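Local atomic coordinates of VC0179-like protein (Escherichia coli, PDB entry 4XJ6), a protein that probably makes cyclic GMP-AMP, as a bacterial homologue of cyclic GMP-AMP synthase of the nucleotidyltransferase type. Residues A[36-41]-A[107-112]; A[174-179]-A[245-250]; A[193-198]-A[241-246]. One frame throughout, in Å; residues are numbered along the deposited sequence.

Contact 1 of 3, residues A[36-41]-A[107-112]; sequences IVRERT and FWTQGS. With GH3 (3'-deoxy-guanosine-5'-triphosphate), chain D; GH3 (3'-deoxy-guanosine-5'-triphosphate), chain E.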
loop_
_atom_site.group_PDB
_atom_site.type_symbol
_atom_site.label_atom_id
_atom_site.label_comp_id
_atom_site.label_asym_id
_atom_site.label_seq_id
_atom_site.Cartn_x
_atom_site.Cartn_y
_atom_site.Cartn_z
ATOM N N ILE A 36 6.449 -3.180 16.037
ATOM C CA ILE A 36 6.039 -4.466 16.590
ATOM C C ILE A 36 6.160 -5.586 15.554
ATOM O O ILE A 36 6.646 -6.677 15.853
ATOM C CB ILE A 36 4.585 -4.416 17.113
ATOM C CG1 ILE A 36 4.473 -3.472 18.314
ATOM C CG2 ILE A 36 4.101 -5.810 17.484
ATOM C CD1 ILE A 36 3.042 -3.204 18.748
ATOM N N VAL A 37 5.722 -5.302 14.332
ATOM C CA VAL A 37 5.763 -6.278 13.250
ATOM C C VAL A 37 7.193 -6.527 12.786
ATOM O O VAL A 37 7.574 -7.661 12.493
ATOM C CB VAL A 37 4.904 -5.818 12.060
ATOM C CG1 VAL A 37 5.030 -6.784 10.889
ATOM C CG2 VAL A 37 3.456 -5.685 12.495
ATOM N N ARG A 38 7.985 -5.460 12.734
ATOM C CA ARG A 38 9.381 -5.558 12.321
ATOM C C ARG A 38 10.187 -6.414 13.293
ATOM O O ARG A 38 10.935 -7.303 12.878
ATOM C CB ARG A 38 10.011 -4.167 12.206
ATOM C CG ARG A 38 9.467 -3.330 11.057
ATOM C CD ARG A 38 10.274 -2.050 10.865
ATOM N NE ARG A 38 9.823 -1.293 9.698
ATOM C CZ ARG A 38 10.448 -0.225 9.209
ATOM N NH1 ARG A 38 11.562 0.219 9.781
ATOM N NH2 ARG A 38 9.964 0.398 8.142
ATOM N N GLU A 39 10.028 -6.141 14.585
ATOM C CA GLU A 39 10.761 -6.857 15.624
ATOM C C GLU A 39 10.403 -8.337 15.655
ATOM O O GLU A 39 11.263 -9.188 15.873
ATOM C CB GLU A 39 10.494 -6.218 16.989
ATOM C CG GLU A 39 11.115 -4.841 17.158
ATOM C CD GLU A 39 10.500 -4.059 18.301
ATOM O OE1 GLU A 39 9.503 -4.538 18.883
ATOM O OE2 GLU A 39 11.012 -2.965 18.618
ATOM N N ARG A 40 9.129 -8.637 15.428
ATOM C CA ARG A 40 8.666 -10.018 15.399
ATOM C C ARG A 40 9.228 -10.768 14.194
ATOM O O ARG A 40 9.639 -11.922 14.306
ATOM C CB ARG A 40 7.137 -10.067 15.386
ATOM C CG ARG A 40 6.556 -11.465 15.294
ATOM C CD ARG A 40 7.068 -12.346 16.415
ATOM N NE ARG A 40 6.739 -11.811 17.733
ATOM C CZ ARG A 40 5.664 -12.159 18.432
ATOM N NH1 ARG A 40 4.808 -13.043 17.939
ATOM N NH2 ARG A 40 5.443 -11.623 19.626
ATOM N N THR A 41 9.248 -10.106 13.041
ATOM C CA THR A 41 9.801 -10.701 11.830
ATOM C C THR A 41 11.303 -10.910 11.967
ATOM O O THR A 41 11.850 -11.895 11.476
ATOM C CB THR A 41 9.513 -9.831 10.600
ATOM O OG1 THR A 41 8.096 -9.671 10.457
ATOM C CG2 THR A 41 10.082 -10.473 9.336
ATOM N N PHE A 107 13.966 -3.675 6.598
ATOM C CA PHE A 107 12.588 -3.205 6.513
ATOM C C PHE A 107 12.523 -1.770 6.005
ATOM O O PHE A 107 13.175 -0.879 6.547
ATOM C CB PHE A 107 11.900 -3.309 7.876
ATOM C CG PHE A 107 11.956 -4.682 8.479
ATOM C CD1 PHE A 107 11.014 -5.640 8.144
ATOM C CD2 PHE A 107 12.949 -5.014 9.386
ATOM C CE1 PHE A 107 11.063 -6.902 8.698
ATOM C CE2 PHE A 107 13.001 -6.275 9.944
ATOM C CZ PHE A 107 12.057 -7.219 9.601
ATOM N N TRP A 108 11.737 -1.561 4.953
ATOM C CA TRP A 108 11.535 -0.233 4.390
ATOM C C TRP A 108 10.084 -0.055 3.968
ATOM O O TRP A 108 9.529 -0.886 3.249
ATOM C CB TRP A 108 12.469 0.009 3.200
ATOM C CG TRP A 108 13.915 0.095 3.583
ATOM C CD1 TRP A 108 14.483 1.001 4.430
ATOM C CD2 TRP A 108 14.981 -0.749 3.125
ATOM N NE1 TRP A 108 15.833 0.769 4.535
ATOM C CE2 TRP A 108 16.165 -0.301 3.742
ATOM C CE3 TRP A 108 15.050 -1.843 2.254
ATOM C CZ2 TRP A 108 17.400 -0.901 3.521
ATOM C CZ3 TRP A 108 16.279 -2.441 2.036
ATOM C CH2 TRP A 108 17.438 -1.967 2.666
ATOM N N THR A 109 9.477 1.035 4.421
ATOM C CA THR A 109 8.086 1.329 4.103
ATOM C C THR A 109 7.941 1.877 2.685
ATOM O O THR A 109 8.704 2.743 2.256
ATOM C CB THR A 109 7.489 2.336 5.106
ATOM O OG1 THR A 109 7.662 1.841 6.439
ATOM C CG2 THR A 109 6.009 2.547 4.841
ATOM N N GLN A 110 6.962 1.353 1.954
ATOM C CA GLN A 110 6.616 1.882 0.643
ATOM C C GLN A 110 5.210 2.470 0.711
ATOM O O GLN A 110 4.541 2.369 1.736
ATOM C CB GLN A 110 6.704 0.787 -0.424
ATOM C CG GLN A 110 5.593 -0.241 -0.333
ATOM C CD GLN A 110 5.920 -1.531 -1.052
ATOM O OE1 GLN A 110 6.924 -2.182 -0.761
ATOM N NE2 GLN A 110 5.067 -1.915 -1.995
ATOM N N GLY A 111 4.763 3.098 -0.369
ATOM C CA GLY A 111 3.398 3.584 -0.430
ATOM C C GLY A 111 3.143 4.898 0.284
ATOM O O GLY A 111 4.069 5.666 0.551
ATOM N N SER A 112 1.873 5.138 0.607
ATOM C CA SER A 112 1.398 6.440 1.072
ATOM C C SER A 112 1.977 6.880 2.414
ATOM O O SER A 112 2.006 8.071 2.718
ATOM C CB SER A 112 -0.131 6.434 1.162
ATOM O OG SER A 112 -0.582 5.559 2.181
HETATM P PG GH3 D . -3.055 3.982 0.215
HETATM O O1G GH3 D . -4.452 3.861 -0.342
HETATM O O2G GH3 D . -2.568 2.650 0.728
HETATM O O3G GH3 D . -3.055 4.967 1.357
HETATM O O3B GH3 D . -2.103 4.513 -0.972
HETATM P PB GH3 D . -0.745 3.755 -1.404
HETATM O O1B GH3 D . 0.174 4.735 -2.090
HETATM O O2B GH3 D . -0.022 3.167 -0.219
HETATM O O3A GH3 D . -1.218 2.631 -2.461
HETATM P PA GH3 D . -1.127 1.053 -2.167
HETATM O O1A GH3 D . -2.208 0.344 -2.951
HETATM O O2A GH3 D . -1.238 0.745 -0.695
HETATM O "O5'" GH3 D . 0.320 0.585 -2.696
HETATM C "C5'" GH3 D . 1.485 0.810 -1.937
HETATM C "C4'" GH3 D . 2.706 0.645 -2.831
HETATM O "O4'" GH3 D . 2.614 -0.582 -3.525
HETATM C "C3'" GH3 D . 2.836 1.729 -3.886
HETATM C "C2'" GH3 D . 3.465 1.000 -5.054
HETATM O "O2'" GH3 D . 4.863 1.167 -5.025
HETATM C "C1'" GH3 D . 3.122 -0.465 -4.839
HETATM N N9 GH3 D . 2.054 -0.842 -5.774
HETATM C C8 GH3 D . 0.736 -1.016 -5.442
HETATM N N7 GH3 D . 0.048 -1.366 -6.555
HETATM C C5 GH3 D . 0.921 -1.427 -7.591
HETATM C C6 GH3 D . 0.758 -1.736 -8.935
HETATM O O6 GH3 D . -0.355 -2.026 -9.368
HETATM N N1 GH3 D . 1.848 -1.717 -9.777
HETATM C C2 GH3 D . 3.094 -1.393 -9.288
HETATM N N2 GH3 D . 4.145 -1.377 -10.108
HETATM N N3 GH3 D . 3.250 -1.086 -7.951
HETATM C C4 GH3 D . 2.185 -1.101 -7.114
HETATM O O3A GH3 E . -4.336 -5.422 -2.308
HETATM P PA GH3 E . -3.192 -5.946 -3.311
HETATM O O1A GH3 E . -3.263 -5.147 -4.590
HETATM O O2A GH3 E . -3.302 -7.429 -3.579
HETATM O "O5'" GH3 E . -1.820 -5.589 -2.548
HETATM C "C5'" GH3 E . -1.799 -4.603 -1.539
HETATM C "C4'" GH3 E . -0.356 -4.316 -1.155
HETATM O "O4'" GH3 E . 0.507 -5.093 -1.957
HETATM C "C3'" GH3 E . 0.065 -2.872 -1.367
HETATM C "C2'" GH3 E . 1.535 -2.982 -1.743
HETATM O "O2'" GH3 E . 2.344 -2.792 -0.606
HETATM C "C1'" GH3 E . 1.711 -4.404 -2.249
HETATM N N9 GH3 E . 1.822 -4.379 -3.714
HETATM C C8 GH3 E . 0.756 -4.535 -4.561
HETATM N N7 GH3 E . 1.207 -4.474 -5.830
HETATM C C5 GH3 E . 2.547 -4.293 -5.802
HETATM C C6 GH3 E . 3.478 -4.170 -6.822
HETATM O O6 GH3 E . 3.110 -4.221 -7.995
HETATM N N1 GH3 E . 4.808 -3.989 -6.515
HETATM C C2 GH3 E . 5.202 -3.932 -5.194
HETATM N N2 GH3 E . 6.492 -3.757 -4.909
HETATM N N3 GH3 E . 4.266 -4.057 -4.181
HETATM C C4 GH3 E . 2.956 -4.235 -4.477
#
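Thr109 OG1 is gripped by two hydrogen bonds, to Arg34 and to Asp132, and the tip of Arg38 lies close to it as well, NH2 being 3.2 Å from OG1. The firm partner of that tip is Asp132, by a salt bridge, so one carboxylate serves both the arginine and the threonine hydroxyl. To get there from helix 24-57, Arg38 puts CG anti to its carbonyl carbon (chi1 -69°) and runs extended from CG to NE, sliding past Phe107 in the opposite direction. Its guanidinium comes to lie within 19° of the plane of the Phe107 ring without stacking on it, because what sits over the guanidinium face is Phe107 CB, 3.4 Å from NE. The ring itself is covered by the root of the arginine: Arg38 CB stands over its middle in a CH-pi contact, 4.2 Å from the centroid and 9° off the normal. About one turn further along, Thr41 CG2 meets the edge of the same ring in its plane, 3.8 Å from CE1. Thr41 OG1 is occupied otherwise, by Ser159 and by a bond to Val37 O, which Thr41 N reaches from the opposite face of the carbonyl plane. The strand then leads away from the helix to the nucleotides. Gln110 NE2 donates to O4' of the chain D nucleotide and lies 3.2 Å from N3 of the chain E nucleotide. Ser112 holds the chain D triphosphate with N to O2B (2.9 Å) and OG to O3G (2.7 Å). Gly111 has positive phi, and a beta-carbon there would run into O2B. Gly111 and Ser112, together at the triphosphate, are consistent with the Gly-Ser motif of the nucleotidyltransferase fold, here with helix 24-57 packed behind the sheet.

Contact 2 of 3, residues A[174-179]-A[245-250]; sequences EKNTCG and LREGVR. With GH3 (3'-deoxy-guanosine-5'-triphosphate), chain E.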
loop_
_atom_site.group_PDB
_atom_site.type_symbol
_atom_site.label_atom_id
_atom_site.label_comp_id
_atom_site.label_asym_id
_atom_site.label_seq_id
_atom_site.Cartn_x
_atom_site.Cartn_y
_atom_site.Cartn_z
ATOM N N GLU A 174 -4.176 -13.179 3.921
ATOM C CA GLU A 174 -3.254 -13.386 2.810
ATOM C C GLU A 174 -3.737 -12.663 1.563
ATOM O O GLU A 174 -4.858 -12.877 1.105
ATOM C CB GLU A 174 -3.075 -14.875 2.510
ATOM C CG GLU A 174 -2.058 -15.149 1.409
ATOM C CD GLU A 174 -1.662 -16.607 1.334
ATOM O OE1 GLU A 174 -2.489 -17.468 1.700
ATOM O OE2 GLU A 174 -0.519 -16.892 0.917
ATOM N N LYS A 175 -2.884 -11.800 1.025
ATOM C CA LYS A 175 -3.178 -11.110 -0.222
ATOM C C LYS A 175 -2.358 -11.748 -1.335
ATOM O O LYS A 175 -1.613 -12.697 -1.093
ATOM C CB LYS A 175 -2.871 -9.617 -0.101
ATOM C CG LYS A 175 -3.490 -8.955 1.122
ATOM C CD LYS A 175 -5.001 -8.819 0.990
ATOM C CE LYS A 175 -5.374 -7.844 -0.117
ATOM N NZ LYS A 175 -6.836 -7.568 -0.157
ATOM N N ASN A 176 -2.490 -11.228 -2.549
ATOM C CA ASN A 176 -1.764 -11.779 -3.688
ATOM C C ASN A 176 -0.281 -11.423 -3.666
ATOM O O ASN A 176 0.560 -12.200 -4.117
ATOM C CB ASN A 176 -2.389 -11.301 -5.000
ATOM C CG ASN A 176 -3.833 -11.739 -5.152
ATOM O OD1 ASN A 176 -4.266 -12.713 -4.534
ATOM N ND2 ASN A 176 -4.585 -11.025 -5.981
ATOM N N THR A 177 0.038 -10.246 -3.136
ATOM C CA THR A 177 1.404 -9.743 -3.193
ATOM C C THR A 177 2.018 -9.535 -1.816
ATOM O O THR A 177 3.149 -9.064 -1.707
ATOM C CB THR A 177 1.471 -8.405 -3.958
ATOM O OG1 THR A 177 0.758 -7.404 -3.222
ATOM C CG2 THR A 177 0.863 -8.551 -5.349
ATOM N N CYS A 178 1.278 -9.883 -0.768
ATOM C CA CYS A 178 1.767 -9.677 0.591
ATOM C C CYS A 178 0.954 -10.418 1.642
ATOM O O CYS A 178 -0.142 -10.901 1.371
ATOM C CB CYS A 178 1.769 -8.186 0.933
ATOM S SG CYS A 178 0.115 -7.473 1.083
ATOM N N GLY A 179 1.511 -10.498 2.845
ATOM C CA GLY A 179 0.768 -10.942 4.007
ATOM C C GLY A 179 0.299 -9.709 4.749
ATOM O O GLY A 179 1.051 -8.746 4.900
ATOM N N LEU A 245 5.741 -13.615 -4.904
ATOM C CA LEU A 245 4.305 -13.679 -5.161
ATOM C C LEU A 245 3.649 -14.853 -4.436
ATOM O O LEU A 245 4.251 -15.913 -4.269
ATOM C CB LEU A 245 4.041 -13.769 -6.663
ATOM C CG LEU A 245 4.621 -12.619 -7.487
ATOM C CD1 LEU A 245 4.392 -12.851 -8.968
ATOM C CD2 LEU A 245 4.011 -11.300 -7.053
ATOM N N ARG A 246 2.405 -14.654 -4.015
ATOM C CA ARG A 246 1.713 -15.629 -3.181
ATOM C C ARG A 246 0.628 -16.386 -3.938
ATOM O O ARG A 246 0.239 -17.484 -3.544
ATOM C CB ARG A 246 1.110 -14.932 -1.959
ATOM C CG ARG A 246 2.147 -14.388 -0.990
ATOM C CD ARG A 246 1.505 -13.513 0.074
ATOM N NE ARG A 246 2.452 -13.143 1.122
ATOM C CZ ARG A 246 2.589 -13.800 2.268
ATOM N NH1 ARG A 246 1.837 -14.861 2.515
ATOM N NH2 ARG A 246 3.476 -13.393 3.167
ATOM N N GLU A 247 0.140 -15.797 -5.024
ATOM C CA GLU A 247 -0.895 -16.428 -5.837
ATOM C C GLU A 247 -0.488 -16.475 -7.306
ATOM O O GLU A 247 0.309 -15.659 -7.765
ATOM C CB GLU A 247 -2.226 -15.686 -5.679
ATOM C CG GLU A 247 -2.762 -15.671 -4.254
ATOM C CD GLU A 247 -3.094 -17.060 -3.744
ATOM O OE1 GLU A 247 -3.550 -17.894 -4.552
ATOM O OE2 GLU A 247 -2.894 -17.317 -2.538
ATOM N N GLY A 248 -1.038 -17.432 -8.046
ATOM C CA GLY A 248 -0.713 -17.570 -9.452
ATOM C C GLY A 248 0.354 -18.617 -9.696
ATOM O O GLY A 248 0.565 -19.504 -8.868
ATOM N N VAL A 249 1.036 -18.511 -10.833
ATOM C CA VAL A 249 2.034 -19.500 -11.224
ATOM C C VAL A 249 3.437 -18.905 -11.281
ATOM O O VAL A 249 4.420 -19.625 -11.441
ATOM C CB VAL A 249 1.692 -20.121 -12.590
ATOM C CG1 VAL A 249 0.455 -20.992 -12.474
ATOM C CG2 VAL A 249 1.484 -19.033 -13.631
ATOM N N ARG A 250 3.526 -17.585 -11.152
ATOM C CA ARG A 250 4.816 -16.908 -11.119
ATOM C C ARG A 250 5.295 -16.770 -9.679
ATOM O O ARG A 250 4.556 -16.298 -8.814
ATOM C CB ARG A 250 4.726 -15.536 -11.789
ATOM C CG ARG A 250 4.141 -15.574 -13.193
ATOM C CD ARG A 250 3.546 -14.229 -13.578
ATOM N NE ARG A 250 2.527 -14.365 -14.616
ATOM C CZ ARG A 250 2.696 -14.012 -15.886
ATOM N NH1 ARG A 250 3.848 -13.489 -16.287
ATOM N NH2 ARG A 250 1.708 -14.175 -16.757
HETATM O O3A GH3 E . -4.336 -5.422 -2.308
HETATM P PA GH3 E . -3.192 -5.946 -3.311
HETATM O O1A GH3 E . -3.263 -5.147 -4.590
HETATM O O2A GH3 E . -3.302 -7.429 -3.579
HETATM O "O5'" GH3 E . -1.820 -5.589 -2.548
HETATM C "C5'" GH3 E . -1.799 -4.603 -1.539
HETATM C "C4'" GH3 E . -0.356 -4.316 -1.155
HETATM O "O4'" GH3 E . 0.507 -5.093 -1.957
HETATM C "C3'" GH3 E . 0.065 -2.872 -1.367
HETATM C "C2'" GH3 E . 1.535 -2.982 -1.743
HETATM O "O2'" GH3 E . 2.344 -2.792 -0.606
HETATM C "C1'" GH3 E . 1.711 -4.404 -2.249
HETATM N N9 GH3 E . 1.822 -4.379 -3.714
HETATM C C8 GH3 E . 0.756 -4.535 -4.561
HETATM N N7 GH3 E . 1.207 -4.474 -5.830
HETATM C C5 GH3 E . 2.547 -4.293 -5.802
HETATM C C6 GH3 E . 3.478 -4.170 -6.822
HETATM O O6 GH3 E . 3.110 -4.221 -7.995
HETATM N N1 GH3 E . 4.808 -3.989 -6.515
HETATM C C2 GH3 E . 5.202 -3.932 -5.194
HETATM N N2 GH3 E . 6.492 -3.757 -4.909
HETATM N N3 GH3 E . 4.266 -4.057 -4.181
HETATM C C4 GH3 E . 2.956 -4.235 -4.477
#
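Arg246 reaches across the beta-hairpin turn 174-179, bringing the loop that joins strands 242-244 and 252-254 against the one between strands 170-174 and 179-183. The packing is tight along the arginine. Its N donates to Asn176 O (3.1 Å). The chain then extends from CG to NE, and Arg246 CD rests against two carbonyl oxygens of the turn, that of Cys178 and, 3.4 Å away, Lys175 O. Beyond it the guanidinium lays one face on Gly179, where a beta-carbon would collide with NH2. On the far side of the turn Thr177 OG1 comes within 2.6 Å of the sugar O4' of the chain E nucleotide, so the same few residues face both a neighbouring loop and the pocket. Toward solvent the contact slackens. Glu174 OE2 meets the guanidinium edge in plane, but its bond to Arg246 NH1 is weak at 3.5 Å, and the stronger partner of that nitrogen is Asp157 of helix 149-166. Glu247 OE2 stands 4.2 Å from Glu174 OE2, a pairing of like charges that the nearby arginine may ease. On this solvent side Asn176 OD1 rests on Glu247 CG, 3.3 Å away.

Contact 3 of 3, residues A[193-198]-A[241-246]; sequences PMYAIP and VNLALR. With GH3 (3'-deoxy-guanosine-5'-triphosphate), chain E.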
loop_
_atom_site.group_PDB
_atom_site.type_symbol
_atom_site.label_atom_id
_atom_site.label_comp_id
_atom_site.label_asym_id
_atom_site.label_seq_id
_atom_site.Cartn_x
_atom_site.Cartn_y
_atom_site.Cartn_z
ATOM N N PRO A 193 4.876 -6.978 1.965
ATOM C CA PRO A 193 5.435 -7.610 0.770
ATOM C C PRO A 193 6.841 -8.125 1.063
ATOM O O PRO A 193 7.591 -7.473 1.790
ATOM C CB PRO A 193 5.448 -6.475 -0.255
ATOM C CG PRO A 193 5.510 -5.228 0.564
ATOM C CD PRO A 193 4.718 -5.521 1.807
ATOM N N MET A 194 7.182 -9.290 0.525
ATOM C CA MET A 194 8.487 -9.891 0.778
ATOM C C MET A 194 9.403 -9.732 -0.428
ATOM O O MET A 194 9.053 -10.129 -1.539
ATOM C CB MET A 194 8.334 -11.373 1.131
ATOM C CG MET A 194 9.650 -12.088 1.389
ATOM S SD MET A 194 10.388 -11.624 2.963
ATOM C CE MET A 194 12.127 -11.796 2.575
ATOM N N TYR A 195 10.580 -9.154 -0.205
ATOM C CA TYR A 195 11.511 -8.888 -1.294
ATOM C C TYR A 195 12.827 -9.634 -1.161
ATOM O O TYR A 195 13.310 -9.879 -0.057
ATOM C CB TYR A 195 11.810 -7.392 -1.391
ATOM C CG TYR A 195 10.611 -6.533 -1.701
ATOM C CD1 TYR A 195 10.249 -6.260 -3.014
ATOM C CD2 TYR A 195 9.848 -5.984 -0.680
ATOM C CE1 TYR A 195 9.158 -5.470 -3.304
ATOM C CE2 TYR A 195 8.755 -5.189 -0.957
ATOM C CZ TYR A 195 8.414 -4.936 -2.270
ATOM O OH TYR A 195 7.323 -4.147 -2.557
ATOM N N ALA A 196 13.401 -9.980 -2.308
ATOM C CA ALA A 196 14.772 -10.463 -2.374
ATOM C C ALA A 196 15.623 -9.435 -3.110
ATOM O O ALA A 196 15.231 -8.933 -4.164
ATOM C CB ALA A 196 14.838 -11.811 -3.065
ATOM N N ILE A 197 16.778 -9.111 -2.538
ATOM C CA ILE A 197 17.671 -8.103 -3.107
ATOM C C ILE A 197 19.124 -8.575 -3.043
ATOM O O ILE A 197 19.472 -9.381 -2.176
ATOM C CB ILE A 197 17.529 -6.751 -2.374
ATOM C CG1 ILE A 197 17.689 -6.939 -0.863
ATOM C CG2 ILE A 197 16.187 -6.112 -2.690
ATOM C CD1 ILE A 197 17.587 -5.650 -0.068
ATOM N N PRO A 198 19.971 -8.095 -3.973
ATOM C CA PRO A 198 21.392 -8.464 -3.991
ATOM C C PRO A 198 22.100 -8.121 -2.691
ATOM O O PRO A 198 21.738 -7.150 -2.029
ATOM C CB PRO A 198 21.953 -7.632 -5.142
ATOM C CG PRO A 198 20.806 -7.431 -6.042
ATOM C CD PRO A 198 19.608 -7.282 -5.144
ATOM N N VAL A 241 15.370 -6.059 -7.576
ATOM C CA VAL A 241 14.444 -6.064 -6.449
ATOM C C VAL A 241 13.273 -6.988 -6.762
ATOM O O VAL A 241 12.319 -6.594 -7.433
ATOM C CB VAL A 241 13.921 -4.649 -6.121
ATOM C CG1 VAL A 241 12.986 -4.697 -4.920
ATOM C CG2 VAL A 241 15.077 -3.698 -5.858
ATOM N N ASN A 242 13.360 -8.222 -6.277
ATOM C CA ASN A 242 12.367 -9.243 -6.590
ATOM C C ASN A 242 11.264 -9.370 -5.541
ATOM O O ASN A 242 11.534 -9.585 -4.359
ATOM C CB ASN A 242 13.056 -10.594 -6.779
ATOM C CG ASN A 242 13.767 -10.704 -8.115
ATOM O OD1 ASN A 242 13.239 -11.283 -9.064
ATOM N ND2 ASN A 242 14.966 -10.136 -8.200
ATOM N N LEU A 243 10.018 -9.240 -5.985
ATOM C CA LEU A 243 8.863 -9.418 -5.112
ATOM C C LEU A 243 8.402 -10.871 -5.124
ATOM O O LEU A 243 8.183 -11.454 -6.187
ATOM C CB LEU A 243 7.718 -8.499 -5.540
ATOM C CG LEU A 243 6.432 -8.543 -4.716
ATOM C CD1 LEU A 243 6.722 -8.132 -3.281
ATOM C CD2 LEU A 243 5.359 -7.655 -5.344
ATOM N N ALA A 244 8.259 -11.459 -3.940
ATOM C CA ALA A 244 7.773 -12.829 -3.834
ATOM C C ALA A 244 6.250 -12.863 -3.934
ATOM O O ALA A 244 5.553 -12.216 -3.152
ATOM C CB ALA A 244 8.240 -13.462 -2.532
ATOM N N LEU A 245 5.741 -13.615 -4.904
ATOM C CA LEU A 245 4.305 -13.679 -5.161
ATOM C C LEU A 245 3.649 -14.853 -4.436
ATOM O O LEU A 245 4.251 -15.913 -4.269
ATOM C CB LEU A 245 4.041 -13.769 -6.663
ATOM C CG LEU A 245 4.621 -12.619 -7.487
ATOM C CD1 LEU A 245 4.392 -12.851 -8.968
ATOM C CD2 LEU A 245 4.011 -11.300 -7.053
ATOM N N ARG A 246 2.405 -14.654 -4.015
ATOM C CA ARG A 246 1.713 -15.629 -3.181
ATOM C C ARG A 246 0.628 -16.386 -3.938
ATOM O O ARG A 246 0.239 -17.484 -3.544
ATOM C CB ARG A 246 1.110 -14.932 -1.959
ATOM C CG ARG A 246 2.147 -14.388 -0.990
ATOM C CD ARG A 246 1.505 -13.513 0.074
ATOM N NE ARG A 246 2.452 -13.143 1.122
ATOM C CZ ARG A 246 2.589 -13.800 2.268
ATOM N NH1 ARG A 246 1.837 -14.861 2.515
ATOM N NH2 ARG A 246 3.476 -13.393 3.167
HETATM O O3A GH3 E . -4.336 -5.422 -2.308
HETATM P PA GH3 E . -3.192 -5.946 -3.311
HETATM O O1A GH3 E . -3.263 -5.147 -4.590
HETATM O O2A GH3 E . -3.302 -7.429 -3.579
HETATM O "O5'" GH3 E . -1.820 -5.589 -2.548
HETATM C "C5'" GH3 E . -1.799 -4.603 -1.539
HETATM C "C4'" GH3 E . -0.356 -4.316 -1.155
HETATM O "O4'" GH3 E . 0.507 -5.093 -1.957
HETATM C "C3'" GH3 E . 0.065 -2.872 -1.367
HETATM C "C2'" GH3 E . 1.535 -2.982 -1.743
HETATM O "O2'" GH3 E . 2.344 -2.792 -0.606
HETATM C "C1'" GH3 E . 1.711 -4.404 -2.249
HETATM N N9 GH3 E . 1.822 -4.379 -3.714
HETATM C C8 GH3 E . 0.756 -4.535 -4.561
HETATM N N7 GH3 E . 1.207 -4.474 -5.830
HETATM C C5 GH3 E . 2.547 -4.293 -5.802
HETATM C C6 GH3 E . 3.478 -4.170 -6.822
HETATM O O6 GH3 E . 3.110 -4.221 -7.995
HETATM N N1 GH3 E . 4.808 -3.989 -6.515
HETATM C C2 GH3 E . 5.202 -3.932 -5.194
HETATM N N2 GH3 E . 6.492 -3.757 -4.909
HETATM N N3 GH3 E . 4.266 -4.057 -4.181
HETATM C C4 GH3 E . 2.956 -4.235 -4.477
HETATM O O HOH W 1 5.194 -10.638 -1.060
#
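An antiparallel beta ladder joins strand 188-198 to strand 242-244, and Ala196 with Asn242 is its hydrogen-bonded pair, each backbone N-H reaching the carbonyl of the other. At the neighbouring non-hydrogen-bonded pair, Tyr195 with Leu243, the strands draw to 4.7 Å between CA atoms, and Tyr195 CA makes a CA-H...O contact with Asn242 O. Beyond it the ladder opens: Ala244 N still donates almost straight to Met194 O (2.9 Å), but the return link is made by a water that accepts from Met194 N and donates to Ala244 O.

Tyr195 and Leu243 project from one face of the sheet and build a wall for the nucleotide. With CG anti to its backbone N (chi1 -179°), Leu243 turns its two methyls to different tasks. CD1 lies over one face of the tyrosine ring, toward its rim, 3.9 Å from the centroid, and also touches Pro193 CB. CD2 packs on the guanine of the chain E nucleotide, 3.7 Å from C2. Val241 CG1 lies 3.7 Å from Tyr195 CD1, oblique to the ring. Tyr195 also stacks with Tyr135 and bonds to Gln110, contacts that should limit its swing. Its hydroxyl accepts from guanine N2, which approaches in the plane of the ring; the distance from OH, 2.5 Å, is short and its exact value doubtful. Tyr195 at the edge of the base and Leu243 against it line the guanine side of this nucleotidyltransferase pocket.

All three contacts belong to the mixed sheet of the nucleotidyltransferase domain: contact 3 within it, contact 1 between it and helix 24-57, contact 2 between two of its connecting loops. Contact 1 closes along the chain before the others open; contacts 2 and 3 share Leu245 and Arg246. Centre to centre, contacts 2 and 3 are about 11 Å apart, contacts 1 and 3 about 14 Å, and contacts 1 and 2 about 18 Å, without touching. Contact 3 is the middle piece, meeting contact 1 where Ile197 packs on Trp108 and contact 2 where Pro193 packs on Cys178. Distant strands and turns thereby combine around the chain E nucleotide, while contact 1 also holds the chain D triphosphate.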